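Local coordinates for cerato-platanin-like protein (Moniliophthora perniciosa, PDB 3SUM), which is of unknown function but belongs to the cerato-platanins, small secreted fungal proteins built on a double-psi beta barrel, at residues G102-E105 with G106-G110; A52-E55 with A56-C60. All coordinates share one frame; numbering follows the deposited sequence.

Contact 1 of 2, residues G102-E105 with G106-G110; sequences GAPE and GYDWG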
loop_
_atom_site.group_PDB
_atom_site.type_symbol
_atom_site.label_atom_id
_atom_site.label_comp_id
_atom_site.label_asym_id
_atom_site.label_seq_id
_atom_site.Cartn_x
_atom_site.Cartn_y
_atom_site.Cartn_z
ATOM N N GLY A 102 -2.975 -18.217 -11.793
ATOM C CA GLY A 102 -3.991 -17.779 -12.726
ATOM C C GLY A 102 -5.362 -17.515 -12.114
ATOM O O GLY A 102 -6.228 -16.897 -12.751
ATOM N N ALA A 103 -5.613 -17.968 -10.890
ATOM C CA ALA A 103 -6.933 -17.726 -10.320
ATOM C C ALA A 103 -6.899 -16.458 -9.444
ATOM O O ALA A 103 -6.128 -16.387 -8.514
ATOM C CB ALA A 103 -7.410 -18.949 -9.510
ATOM N N PRO A 104 -7.710 -15.450 -9.773
ATOM C CA PRO A 104 -7.677 -14.216 -9.004
ATOM C C PRO A 104 -8.481 -14.393 -7.761
ATOM O O PRO A 104 -9.514 -13.770 -7.610
ATOM C CB PRO A 104 -8.345 -13.172 -9.966
ATOM C CG PRO A 104 -8.259 -13.848 -11.408
ATOM C CD PRO A 104 -8.499 -15.314 -11.028
ATOM N N GLU A 105 -8.018 -15.242 -6.861
ATOM C CA GLU A 105 -8.796 -15.563 -5.664
ATOM C C GLU A 105 -9.271 -14.374 -4.866
ATOM O O GLU A 105 -10.454 -14.273 -4.506
ATOM C CB GLU A 105 -7.939 -16.479 -4.784
ATOM C CG GLU A 105 -7.526 -17.778 -5.553
ATOM C CD GLU A 105 -6.627 -18.668 -4.749
ATOM O OE1 GLU A 105 -5.986 -18.177 -3.787
ATOM O OE2 GLU A 105 -6.578 -19.848 -5.060
ATOM N N GLY A 106 -8.340 -13.505 -4.534
ATOM C CA GLY A 106 -8.635 -12.386 -3.650
ATOM C C GLY A 106 -9.493 -11.359 -4.335
ATOM O O GLY A 106 -10.410 -10.787 -3.711
ATOM N N TYR A 107 -9.193 -11.123 -5.617
ATOM C CA TYR A 107 -9.900 -10.095 -6.343
ATOM C C TYR A 107 -11.351 -10.517 -6.561
ATOM O O TYR A 107 -12.248 -9.714 -6.377
ATOM C CB TYR A 107 -9.224 -9.831 -7.680
ATOM C CG TYR A 107 -10.000 -8.941 -8.590
ATOM C CD1 TYR A 107 -10.191 -7.593 -8.282
ATOM C CD2 TYR A 107 -10.503 -9.441 -9.799
ATOM C CE1 TYR A 107 -10.916 -6.772 -9.153
ATOM C CE2 TYR A 107 -11.246 -8.634 -10.666
ATOM C CZ TYR A 107 -11.400 -7.320 -10.343
ATOM O OH TYR A 107 -12.089 -6.553 -11.210
ATOM N N ASP A 108 -11.555 -11.762 -7.000
ATOM C CA ASP A 108 -12.900 -12.220 -7.334
ATOM C C ASP A 108 -13.738 -12.297 -6.068
ATOM O O ASP A 108 -14.915 -11.936 -6.078
ATOM C CB ASP A 108 -12.842 -13.574 -7.928
ATOM C CG ASP A 108 -12.239 -13.567 -9.333
ATOM O OD1 ASP A 108 -12.078 -12.498 -9.934
ATOM O OD2 ASP A 108 -11.949 -14.668 -9.796
ATOM N N TRP A 109 -13.127 -12.708 -4.972
ATOM C CA TRP A 109 -13.931 -12.764 -3.742
ATOM C C TRP A 109 -14.136 -11.386 -3.101
ATOM O O TRP A 109 -15.178 -11.089 -2.412
ATOM C CB TRP A 109 -13.260 -13.727 -2.727
ATOM C CG TRP A 109 -14.190 -13.923 -1.515
ATOM C CD1 TRP A 109 -13.949 -13.518 -0.215
ATOM C CD2 TRP A 109 -15.470 -14.544 -1.524
ATOM N NE1 TRP A 109 -15.009 -13.899 0.571
ATOM C CE2 TRP A 109 -15.967 -14.499 -0.194
ATOM C CE3 TRP A 109 -16.265 -15.129 -2.524
ATOM C CZ2 TRP A 109 -17.232 -15.017 0.161
ATOM C CZ3 TRP A 109 -17.547 -15.675 -2.163
ATOM C CH2 TRP A 109 -17.995 -15.605 -0.834
ATOM N N GLY A 110 -13.076 -10.606 -3.203
ATOM C CA GLY A 110 -12.994 -9.230 -2.801
ATOM C C GLY A 110 -12.296 -9.059 -1.429
ATOM O O GLY A 110 -11.930 -7.921 -1.042
#
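From Pro-104 the backbone turns straight into a short helix, with Asp-108 N giving its hydrogen to Pro-104 O at 2.9 Å in a nearly straight bond (167°), Trp-109 N reaching Glu-105 O at 3.1 Å, and the next bond in the series, Gly-110 N to Gly-106 O, closing the run before Gly-110 leaves the helix with a positive phi, a conformation that suits a glycine.

Among the side chains, Pro-104 and Asp-108 do most of the touching. Asp-108 has its CG anti to the carbonyl carbon (chi1 -71°), which swings the carboxylate back toward the start of the helix and obliquely across the proline. There Asp-108 OD2 sits 3.7 Å from Pro-104 CD, while Asp-108 OD1 faces Pro-104 CB. Pro-104 O and Asp-108 OD2 also lie 3.4 Å apart, but both are acceptors and do not bond; Pro-104 O is satisfied instead by the N-H of Asp-108. Pro-104 is the N-cap of helix 105-109 and also the centre of an inverse gamma turn, closed by a weak bond from Glu-105 N to Ala-103 O. The negative charge of Asp-108, near the N-terminal end of the helix, is probably favoured by the helix dipole. Pro-104 CB also meets Tyr-107, 4.1 Å from its CB and near the plane of the ring at its edge.

The tyrosine ring then leads away to a cation-pi contact with Lys-95 and to the ring of Trp-7, whose NE1 is hydrogen-bonded to Tyr-107 O. Glu-105 heads off from the helix too: its OE1 is held by Tyr-68 OH and by a salt bridge with Lys-69.

Contact 2 of 2, residues A52-E55 with A56-C60; sequences AAPE and AQTEC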
loop_
_atom_site.group_PDB
_atom_site.type_symbol
_atom_site.label_atom_id
_atom_site.label_comp_id
_atom_site.label_asym_id
_atom_site.label_seq_id
_atom_site.Cartn_x
_atom_site.Cartn_y
_atom_site.Cartn_z
ATOM N N ALA A 52 -4.794 1.425 2.493
ATOM C CA ALA A 52 -5.228 2.004 3.782
ATOM C C ALA A 52 -4.948 0.979 4.813
ATOM O O ALA A 52 -5.084 -0.193 4.563
ATOM C CB ALA A 52 -6.751 2.284 3.730
ATOM N N ALA A 53 -4.635 1.394 6.035
ATOM C CA ALA A 53 -4.348 0.434 7.072
ATOM C C ALA A 53 -4.599 1.151 8.377
ATOM O O ALA A 53 -4.750 2.411 8.405
ATOM C CB ALA A 53 -2.891 -0.036 6.958
ATOM N N PRO A 54 -4.687 0.385 9.466
ATOM C CA PRO A 54 -5.150 1.023 10.671
ATOM C C PRO A 54 -4.056 1.860 11.273
ATOM O O PRO A 54 -2.899 1.460 11.271
ATOM C CB PRO A 54 -5.409 -0.161 11.637
ATOM C CG PRO A 54 -5.399 -1.339 10.832
ATOM C CD PRO A 54 -4.647 -1.083 9.564
ATOM N N GLU A 55 -4.462 2.938 11.927
ATOM C CA GLU A 55 -3.572 3.741 12.696
ATOM C C GLU A 55 -3.032 2.831 13.868
ATOM O O GLU A 55 -3.689 1.930 14.289
ATOM C CB GLU A 55 -4.374 4.914 13.306
ATOM C CG GLU A 55 -3.608 5.889 14.195
ATOM C CD GLU A 55 -4.533 7.055 14.731
ATOM O OE1 GLU A 55 -4.268 7.602 15.837
ATOM O OE2 GLU A 55 -5.522 7.383 14.058
ATOM N N ALA A 56 -1.865 3.168 14.390
ATOM C CA ALA A 56 -1.264 2.519 15.571
ATOM C C ALA A 56 -0.609 1.289 15.101
ATOM O O ALA A 56 0.559 1.130 15.348
ATOM C CB ALA A 56 -2.261 2.233 16.756
ATOM N N GLN A 57 -1.318 0.455 14.367
ATOM C CA GLN A 57 -0.644 -0.729 13.792
ATOM C C GLN A 57 0.289 -0.391 12.642
ATOM O O GLN A 57 1.250 -1.146 12.397
ATOM C CB GLN A 57 -1.629 -1.735 13.229
ATOM C CG GLN A 57 -2.515 -2.403 14.117
ATOM C CD GLN A 57 -3.136 -3.614 13.402
ATOM O OE1 GLN A 57 -4.233 -3.491 12.911
ATOM N NE2 GLN A 57 -2.461 -4.774 13.410
ATOM N N THR A 58 0.003 0.703 11.945
ATOM C CA THR A 58 0.826 1.132 10.778
ATOM C C THR A 58 0.949 2.651 10.833
ATOM O O THR A 58 -0.005 3.346 11.242
ATOM C CB THR A 58 0.165 0.779 9.414
ATOM O OG1 THR A 58 -1.047 1.553 9.263
ATOM C CG2 THR A 58 -0.223 -0.724 9.430
ATOM N N GLU A 59 2.108 3.155 10.386
ATOM C CA GLU A 59 2.354 4.573 10.342
ATOM C C GLU A 59 2.098 5.051 8.943
ATOM O O GLU A 59 2.223 4.268 7.964
ATOM C CB GLU A 59 3.793 4.902 10.742
ATOM C CG GLU A 59 4.061 4.619 12.230
ATOM C CD GLU A 59 3.099 5.439 13.176
ATOM O OE1 GLU A 59 3.032 6.694 13.028
ATOM O OE2 GLU A 59 2.371 4.812 14.017
ATOM N N CYS A 60 1.617 6.292 8.864
ATOM C CA CYS A 60 1.367 6.920 7.586
ATOM C C CYS A 60 2.649 6.887 6.789
ATOM O O CYS A 60 3.690 7.264 7.276
ATOM C CB CYS A 60 0.899 8.356 7.759
ATOM S SG CYS A 60 -0.902 8.305 8.057
#
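Ala-53 opens the contact by setting its methyl against Thr-58, with CB 3.4 Å from OG1 and 3.7 Å from CG2. Next comes Pro-54, whose carbonyl oxygen is gripped twice by the threonine: firmly by OG1 at 2.7 Å, from above the carbonyl plane, and weakly by the backbone N at 3.1 Å. A chi1 of 66° places OG1 between the backbone N and the carbonyl carbon of Thr-58, which lets the hydroxyl and the N-H turn on the same oxygen. A valine here would probably leave Pro-54 O relying on the weak, bent backbone bond and the turn freer to open. On the ring of the proline, CG is touched by Gln-57 OE1 at 3.2 Å, an oxygen that accepts a hydrogen bond from Asn-85 N. Glu-55 follows with an extended side chain leading away, while its O takes a weak bond from Gln-57 N at 2.8 Å. Arg-80 ties the two limbs together, NH1 to Ala-53 O and NH2 to Thr-58 O. With Ala-56 at phi 82° and psi -52°, this is a classic gamma turn within a wider alpha-turn from Pro-54 to Thr-58, in the connection between strands 50-52 and 63-68 of the double-psi barrel.

Contact 2 comes first along the chain, in the loop between strands 50-52 and 63-68, and contact 1 follows much later, around the start of helix 105-109. Their centres are about 25 Å apart and their nearest atoms about 12 Å, so they do not touch. Both attach to the same mixed sheet: the helix of contact 1 runs into strand 111-113, an outermost strand, whereas the turn of contact 2 adjoins strand 71-79 in its interior and leads to the Cys-23 to Cys-60 disulfide. One is a surface helix start about 18 Å from the chain centre, the other a partly buried turn at about 11 Å, each shaping a separate connection of the barrel.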